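PDB 6B7K: endo-alpha-(1->5)-L-arabinanase from Bacillus licheniformis, which probably hydrolyses internal alpha-(1->5)-arabinofuranosidic linkages in arabinans, as a calcium-containing member of glycoside hydrolase family 43. Local coordinates for residues Ala138-Leu143 and Pro260-Val265. Residues are numbered along the deposited sequence; the frame is centred on the assembly and turned at random.
With CA (calcium ion), chain F.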
ATOM      1  N   ALA A 138       9.722   8.320  -1.387  1.00 39.39           N
ATOM      2  CA  ALA A 138       9.547   7.475  -0.206  1.00 37.34           C
ATOM      3  C   ALA A 138       8.127   7.638   0.340  1.00 36.02           C
ATOM      4  O   ALA A 138       7.882   8.267   1.373  1.00 34.69           O
ATOM      5  CB  ALA A 138      10.591   7.809   0.849  1.00 37.79           C
ATOM      6  N   ILE A 139       7.176   7.063  -0.395  1.00 36.22           N
ATOM      7  CA  ILE A 139       5.797   6.903   0.051  1.00 34.79           C
ATOM      8  C   ILE A 139       5.313   5.523  -0.379  1.00 34.38           C
ATOM      9  O   ILE A 139       6.031   4.764  -1.038  1.00 35.03           O
ATOM     10  CB  ILE A 139       4.854   7.997  -0.500  1.00 35.24           C
ATOM     11  CG1 ILE A 139       4.754   7.916  -2.026  1.00 36.61           C
ATOM     12  CG2 ILE A 139       5.289   9.387  -0.052  1.00 36.14           C
ATOM     13  CD1 ILE A 139       3.648   8.779  -2.596  1.00 36.92           C
ATOM     14  N   ASP A 140       4.076   5.210  -0.008  1.00 33.99           N
ATOM     15  CA  ASP A 140       3.440   3.934  -0.312  1.00 33.56           C
ATOM     16  C   ASP A 140       4.298   2.733   0.103  1.00 32.86           C
ATOM     17  O   ASP A 140       4.700   1.929  -0.742  1.00 33.06           O
ATOM     18  CB  ASP A 140       3.084   3.853  -1.790  1.00 34.81           C
ATOM     19  CG  ASP A 140       2.158   4.971  -2.224  1.00 35.59           C
ATOM     20  OD1 ASP A 140       1.877   5.864  -1.398  1.00 35.11           O
ATOM     21  OD2 ASP A 140       1.710   4.959  -3.390  1.00 36.71           O
ATOM     22  N   PRO A 141       4.579   2.577   1.395  1.00 31.88           N
ATOM     23  CA  PRO A 141       5.379   1.436   1.842  1.00 31.84           C
ATOM     24  C   PRO A 141       4.536   0.175   1.953  1.00 31.11           C
ATOM     25  O   PRO A 141       3.304   0.211   1.974  1.00 30.07           O
ATOM     26  CB  PRO A 141       5.882   1.883   3.216  1.00 31.58           C
ATOM     27  CG  PRO A 141       4.782   2.739   3.725  1.00 30.75           C
ATOM     28  CD  PRO A 141       4.186   3.439   2.524  1.00 31.20           C
ATOM     29  N   ASP A 142       5.231  -0.956   2.023  1.00 32.44           N
ATOM     30  CA  ASP A 142       4.557  -2.245   2.140  1.00 33.43           C
ATOM     31  C   ASP A 142       5.566  -3.285   2.594  1.00 35.46           C
ATOM     32  O   ASP A 142       6.595  -3.475   1.937  1.00 36.96           O
ATOM     33  CB  ASP A 142       3.924  -2.653   0.817  1.00 33.95           C
ATOM     34  CG  ASP A 142       2.923  -3.772   0.978  1.00 34.38           C
ATOM     35  OD1 ASP A 142       1.784  -3.487   1.408  1.00 34.67           O
ATOM     36  OD2 ASP A 142       3.275  -4.932   0.683  1.00 34.86           O
ATOM     37  N   LEU A 143       5.269  -3.953   3.703  1.00 35.75           N
ATOM     38  CA  LEU A 143       6.124  -4.997   4.244  1.00 37.02           C
ATOM     39  C   LEU A 143       5.756  -6.344   3.634  1.00 38.12           C
ATOM     40  O   LEU A 143       4.579  -6.632   3.398  1.00 38.66           O
ATOM     41  CB  LEU A 143       5.989  -5.048   5.767  1.00 37.09           C
ATOM     42  CG  LEU A 143       6.706  -6.148   6.553  1.00 38.06           C
ATOM     43  CD1 LEU A 143       8.210  -6.041   6.396  1.00 39.05           C
ATOM     44  CD2 LEU A 143       6.313  -6.081   8.017  1.00 37.83           C
ATOM     45  N   PRO A 260     -10.031   2.129  -9.591  1.00 44.22           N
ATOM     46  CA  PRO A 260      -9.588   1.385  -8.409  1.00 42.60           C
ATOM     47  C   PRO A 260      -8.075   1.428  -8.284  1.00 41.56           C
ATOM     48  O   PRO A 260      -7.349   1.494  -9.278  1.00 41.39           O
ATOM     49  CB  PRO A 260     -10.080  -0.043  -8.681  1.00 42.94           C
ATOM     50  CG  PRO A 260     -11.022   0.066  -9.854  1.00 44.77           C
ATOM     51  CD  PRO A 260     -10.529   1.228 -10.642  1.00 45.20           C
ATOM     52  N   GLY A 261      -7.593   1.389  -7.049  1.00 41.22           N
ATOM     53  CA  GLY A 261      -6.157   1.412  -6.857  1.00 40.97           C
ATOM     54  C   GLY A 261      -5.768   1.386  -5.396  1.00 39.97           C
ATOM     55  O   GLY A 261      -6.589   1.137  -4.511  1.00 39.24           O
ATOM     56  N   HIS A 262      -4.486   1.692  -5.173  1.00 39.54           N
ATOM     57  CA  HIS A 262      -3.765   1.462  -3.925  1.00 39.48           C
ATOM     58  C   HIS A 262      -4.293   0.239  -3.193  1.00 36.61           C
ATOM     59  O   HIS A 262      -4.867   0.346  -2.105  1.00 36.11           O
ATOM     60  CB  HIS A 262      -3.811   2.683  -3.012  1.00 40.69           C
ATOM     61  CG  HIS A 262      -2.673   2.727  -2.041  1.00 40.71           C
ATOM     62  ND1 HIS A 262      -2.521   1.797  -1.034  1.00 43.04           N
ATOM     63  CD2 HIS A 262      -1.616   3.566  -1.942  1.00 43.31           C
ATOM     64  CE1 HIS A 262      -1.425   2.069  -0.348  1.00 45.24           C
ATOM     65  NE2 HIS A 262      -0.856   3.136  -0.882  1.00 43.44           N
ATOM     66  N   GLN A 263      -4.096  -0.927  -3.793  1.00 35.69           N
ATOM     67  CA  GLN A 263      -4.591  -2.179  -3.259  1.00 34.94           C
ATOM     68  C   GLN A 263      -3.625  -2.747  -2.224  1.00 34.40           C
ATOM     69  O   GLN A 263      -2.509  -2.258  -2.029  1.00 34.39           O
ATOM     70  CB  GLN A 263      -4.803  -3.191  -4.384  1.00 34.93           C
ATOM     71  CG  GLN A 263      -3.511  -3.820  -4.892  1.00 34.89           C
ATOM     72  CD  GLN A 263      -2.527  -2.798  -5.432  1.00 34.10           C
ATOM     73  OE1 GLN A 263      -2.906  -1.869  -6.144  1.00 33.73           O
ATOM     74  NE2 GLN A 263      -1.257  -2.959  -5.082  1.00 33.91           N
ATOM     75  N   ASP A 264      -4.082  -3.798  -1.549  1.00 34.33           N
ATOM     76  CA  ASP A 264      -3.241  -4.586  -0.664  1.00 34.92           C
ATOM     77  C   ASP A 264      -3.911  -5.938  -0.484  1.00 35.61           C
ATOM     78  O   ASP A 264      -5.136  -6.051  -0.581  1.00 35.66           O
ATOM     79  CB  ASP A 264      -3.023  -3.896   0.689  1.00 34.72           C
ATOM     80  CG  ASP A 264      -1.755  -4.361   1.383  1.00 34.76           C
ATOM     81  OD1 ASP A 264      -1.136  -5.336   0.910  1.00 35.04           O
ATOM     82  OD2 ASP A 264      -1.369  -3.741   2.393  1.00 35.15           O
ATOM     83  N   VAL A 265      -3.099  -6.962  -0.235  1.00 36.31           N
ATOM     84  CA  VAL A 265      -3.580  -8.333  -0.105  1.00 37.92           C
ATOM     85  C   VAL A 265      -3.302  -8.827   1.308  1.00 39.12           C
ATOM     86  O   VAL A 265      -2.267  -8.502   1.901  1.00 39.28           O
ATOM     87  CB  VAL A 265      -2.936  -9.267  -1.152  1.00 38.54           C
ATOM     88  CG1 VAL A 265      -3.405  -8.896  -2.550  1.00 38.02           C
ATOM     89  CG2 VAL A 265      -1.418  -9.205  -1.064  1.00 39.02           C
TER
HETATM   90 CA    CA F 302       0.733  -5.030   2.882  1.00 34.09          CA
HETATM   91  O   HOH W   1      -0.087  -7.509   2.864  1.00 23.56           O
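Asp142 and Asp264 bind the same calcium ion. Asp142 gives OD1, 2.4 Å from the metal, whereas Asp264 is bidentate, its OD1 at 2.7 Å and its OD2 at 2.5 Å from the ion. The carboxylate planes are 63° apart, and Asp142 OD1 lies 3.3 Å from Asp264 OD2, as expected of two ligands of one metal. Asp84 supplies a third carboxylate. The water on the ion donates to Val265 O; Asp264 OD1 takes a bent 2.8 Å hydrogen bond from Val265 N, on its anti side and tilted from the carboxylate plane, and OD2 one from Ser25.

Their strands, 142-145 and 257-266, belong to different blades of the five-bladed beta-propeller of family 43, and the ion sits near its centre.

The other pair meets by van der Waals contact. Asp140 CG lies 3.8 Å from His262 NE2, at the imidazole edge, carboxylate and ring planes 73° apart. With CG anti to the backbone N (chi1 -156°), the tip of the imidazole comes close to the Asp140 carboxylate; His262 also touches Asp23, the predicted proton acceptor, and lies about 3 Å (nearest atoms) from a second calcium ion. Asp140 probably tunes and orients the predicted proton donor, Glu192, which it touches; His262 probably helps recognise substrate.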